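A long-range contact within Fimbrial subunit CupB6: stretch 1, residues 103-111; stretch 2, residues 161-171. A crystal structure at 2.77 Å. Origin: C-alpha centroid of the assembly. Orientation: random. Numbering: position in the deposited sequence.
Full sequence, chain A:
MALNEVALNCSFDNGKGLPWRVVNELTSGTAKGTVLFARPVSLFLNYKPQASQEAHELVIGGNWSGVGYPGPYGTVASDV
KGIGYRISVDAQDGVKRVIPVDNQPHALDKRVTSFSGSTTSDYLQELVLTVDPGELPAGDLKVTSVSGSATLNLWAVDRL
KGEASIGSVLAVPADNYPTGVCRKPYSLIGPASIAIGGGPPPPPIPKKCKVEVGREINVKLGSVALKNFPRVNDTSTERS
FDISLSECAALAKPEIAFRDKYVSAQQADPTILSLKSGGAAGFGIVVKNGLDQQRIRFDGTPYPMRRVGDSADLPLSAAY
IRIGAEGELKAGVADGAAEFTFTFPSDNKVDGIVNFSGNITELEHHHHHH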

# COMPACT_ATOMS: atom_id res chain seq x y z
N ASN A 103 -6.10 21.40 22.59
CA ASN A 103 -6.35 22.77 22.15
C ASN A 103 -5.17 23.66 22.48
O ASN A 103 -5.00 24.70 21.87
CB ASN A 103 -7.64 23.31 22.74
CG ASN A 103 -7.82 22.95 24.19
OD1 ASN A 103 -7.61 21.79 24.56
ND2 ASN A 103 -8.18 23.92 25.03
N GLN A 104 -4.35 23.23 23.43
CA GLN A 104 -3.26 24.04 23.94
C GLN A 104 -1.96 23.35 23.70
O GLN A 104 -1.92 22.12 23.80
CB GLN A 104 -3.45 24.27 25.42
CG GLN A 104 -4.27 25.50 25.71
CD GLN A 104 -4.35 25.76 27.17
OE1 GLN A 104 -3.80 26.73 27.65
NE2 GLN A 104 -4.96 24.84 27.90
N PRO A 105 -0.90 24.10 23.39
CA PRO A 105 0.38 23.41 23.28
C PRO A 105 0.88 22.84 24.61
O PRO A 105 0.46 23.27 25.71
CB PRO A 105 1.33 24.49 22.80
CG PRO A 105 0.74 25.75 23.34
CD PRO A 105 -0.74 25.56 23.20
N HIS A 106 1.78 21.86 24.51
CA HIS A 106 2.34 21.17 25.68
C HIS A 106 3.84 21.32 25.71
O HIS A 106 4.48 21.39 24.65
CB HIS A 106 1.99 19.69 25.66
CG HIS A 106 0.63 19.38 26.18
ND1 HIS A 106 0.37 18.30 26.99
CD2 HIS A 106 -0.55 20.04 26.04
CE1 HIS A 106 -0.92 18.28 27.30
NE2 HIS A 106 -1.49 19.33 26.75
N ALA A 107 4.41 21.38 26.90
CA ALA A 107 5.83 21.60 27.02
C ALA A 107 6.57 20.28 26.91
O ALA A 107 6.43 19.42 27.78
CB ALA A 107 6.13 22.30 28.33
N LEU A 108 7.35 20.13 25.85
CA LEU A 108 7.97 18.84 25.55
C LEU A 108 9.46 18.80 25.72
O LEU A 108 10.03 17.72 25.84
CB LEU A 108 7.61 18.37 24.15
CG LEU A 108 6.10 18.36 23.93
CD1 LEU A 108 5.79 18.16 22.46
CD2 LEU A 108 5.37 17.38 24.85
N ASP A 109 10.09 19.97 25.70
CA ASP A 109 11.53 20.10 25.86
C ASP A 109 11.84 21.52 26.30
O ASP A 109 11.03 22.42 26.14
CB ASP A 109 12.24 19.74 24.57
CG ASP A 109 13.57 19.07 24.80
OD1 ASP A 109 13.93 18.80 25.98
OD2 ASP A 109 14.29 18.81 23.80
N LYS A 110 13.01 21.70 26.87
CA LYS A 110 13.57 23.03 27.14
C LYS A 110 14.99 23.07 26.65
O LYS A 110 15.62 22.04 26.49
CB LYS A 110 13.45 23.39 28.61
CG LYS A 110 13.26 22.21 29.53
CD LYS A 110 12.96 22.61 30.98
CE LYS A 110 11.89 23.68 31.09
NZ LYS A 110 11.42 23.92 32.49
N ARG A 111 15.47 24.27 26.38
CA ARG A 111 16.85 24.48 25.92
C ARG A 111 17.45 25.60 26.74
O ARG A 111 16.82 26.65 26.91
CB ARG A 111 16.88 24.84 24.44
CG ARG A 111 16.73 23.66 23.50
CD ARG A 111 17.87 22.69 23.64
NE ARG A 111 17.78 21.58 22.71
CZ ARG A 111 17.08 20.48 22.92
NH1 ARG A 111 16.39 20.33 24.04
NH2 ARG A 111 17.06 19.52 22.01
N LYS A 161 13.67 30.52 33.81
CA LYS A 161 14.24 29.17 33.93
C LYS A 161 13.51 28.35 34.99
O LYS A 161 13.41 28.79 36.13
CB LYS A 161 15.70 29.25 34.30
CG LYS A 161 16.60 28.22 33.66
CD LYS A 161 17.75 27.90 34.59
CE LYS A 161 19.02 27.46 33.88
NZ LYS A 161 19.88 26.50 34.66
N GLY A 162 13.01 27.18 34.61
CA GLY A 162 12.26 26.32 35.52
C GLY A 162 10.83 26.72 35.89
O GLY A 162 10.17 25.97 36.62
N GLU A 163 10.35 27.88 35.43
CA GLU A 163 8.97 28.31 35.75
C GLU A 163 7.89 27.34 35.16
O GLU A 163 6.89 27.04 35.80
CB GLU A 163 8.72 29.78 35.35
N ALA A 164 8.14 26.81 33.95
CA ALA A 164 7.19 25.91 33.23
C ALA A 164 7.58 24.45 33.35
O ALA A 164 8.74 24.15 33.10
CB ALA A 164 7.13 26.29 31.76
N SER A 165 6.65 23.58 33.70
CA SER A 165 6.99 22.16 33.83
C SER A 165 6.92 21.43 32.50
O SER A 165 5.96 21.61 31.75
CB SER A 165 6.05 21.44 34.81
OG SER A 165 5.35 22.34 35.66
N ILE A 166 7.88 20.53 32.26
CA ILE A 166 7.83 19.58 31.13
C ILE A 166 6.68 18.60 31.29
O ILE A 166 6.45 18.14 32.40
CB ILE A 166 9.13 18.82 30.94
CG1 ILE A 166 10.23 19.78 30.53
CG2 ILE A 166 9.03 17.85 29.79
CD1 ILE A 166 9.76 20.85 29.57
N GLY A 167 5.94 18.35 30.22
CA GLY A 167 4.81 17.44 30.27
C GLY A 167 3.51 18.12 30.60
O GLY A 167 2.44 17.52 30.56
N SER A 168 3.59 19.39 30.93
CA SER A 168 2.42 20.16 31.28
C SER A 168 1.96 21.01 30.06
O SER A 168 2.72 21.28 29.11
CB SER A 168 2.78 21.04 32.49
OG SER A 168 1.67 21.28 33.32
N VAL A 169 0.73 21.50 30.13
CA VAL A 169 0.34 22.60 29.24
C VAL A 169 1.36 23.75 29.30
O VAL A 169 1.80 24.14 30.37
CB VAL A 169 -1.03 23.16 29.59
CG1 VAL A 169 -1.56 23.97 28.41
CG2 VAL A 169 -1.96 22.01 29.91
N LEU A 170 1.74 24.27 28.14
CA LEU A 170 2.77 25.32 28.05
C LEU A 170 2.05 26.63 28.01
O LEU A 170 1.37 26.92 27.03
CB LEU A 170 3.63 25.20 26.80
CG LEU A 170 4.48 26.41 26.50
CD1 LEU A 170 5.48 26.62 27.63
CD2 LEU A 170 5.24 26.23 25.20
N ALA A 171 2.18 27.41 29.08
CA ALA A 171 1.55 28.74 29.17
C ALA A 171 2.33 29.71 28.29
O ALA A 171 3.56 29.73 28.33
CB ALA A 171 1.51 29.23 30.59

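A strand can hold an irregular segment firmly when backbone hydrogen bonds set the register and a small side chain fits between them. Fimbrial subunit CupB6 offers a compact example, in which 636 Å² is buried between a strand with its leading loop and a segment without regular structure. At its centre lies Ala107, the residue most covered by the other stretch. Ala107 N donates to Ser168 O (2.8 Å) and Ala107 O accepts from Gly167 N (2.7 Å), both nearly linear; Leu170 N adds a third such bond to Pro105 O (2.9 Å). The bonds Leu170 N to Pro105 O and Ala107 N to Ser168 O flank the single bridge pairing His106 with Val169. The methyl of Ala107 points toward the loop, Ala107 CB lying 4.1 Å from both Leu170 CB and Ile166 CD1, so a small apolar group suits this buried spot.

The CA-to-CB bond of Ile166 points sideways, but the end of the side chain comes nearer, bringing Ile166 CD1 within 3.8 Å of Lys110 CG. Ile166 sits in a type II turn from Ser165 to Ser168, where Gly167, with phi of 91°, adopts a conformation that calls for glycine. Lys110, two-faced in chemistry, lends its aliphatic stem to Ile166 while Lys110 NZ reaches Ala164 O (2.8 Å), a hydrogen bond to the loop just before the turn.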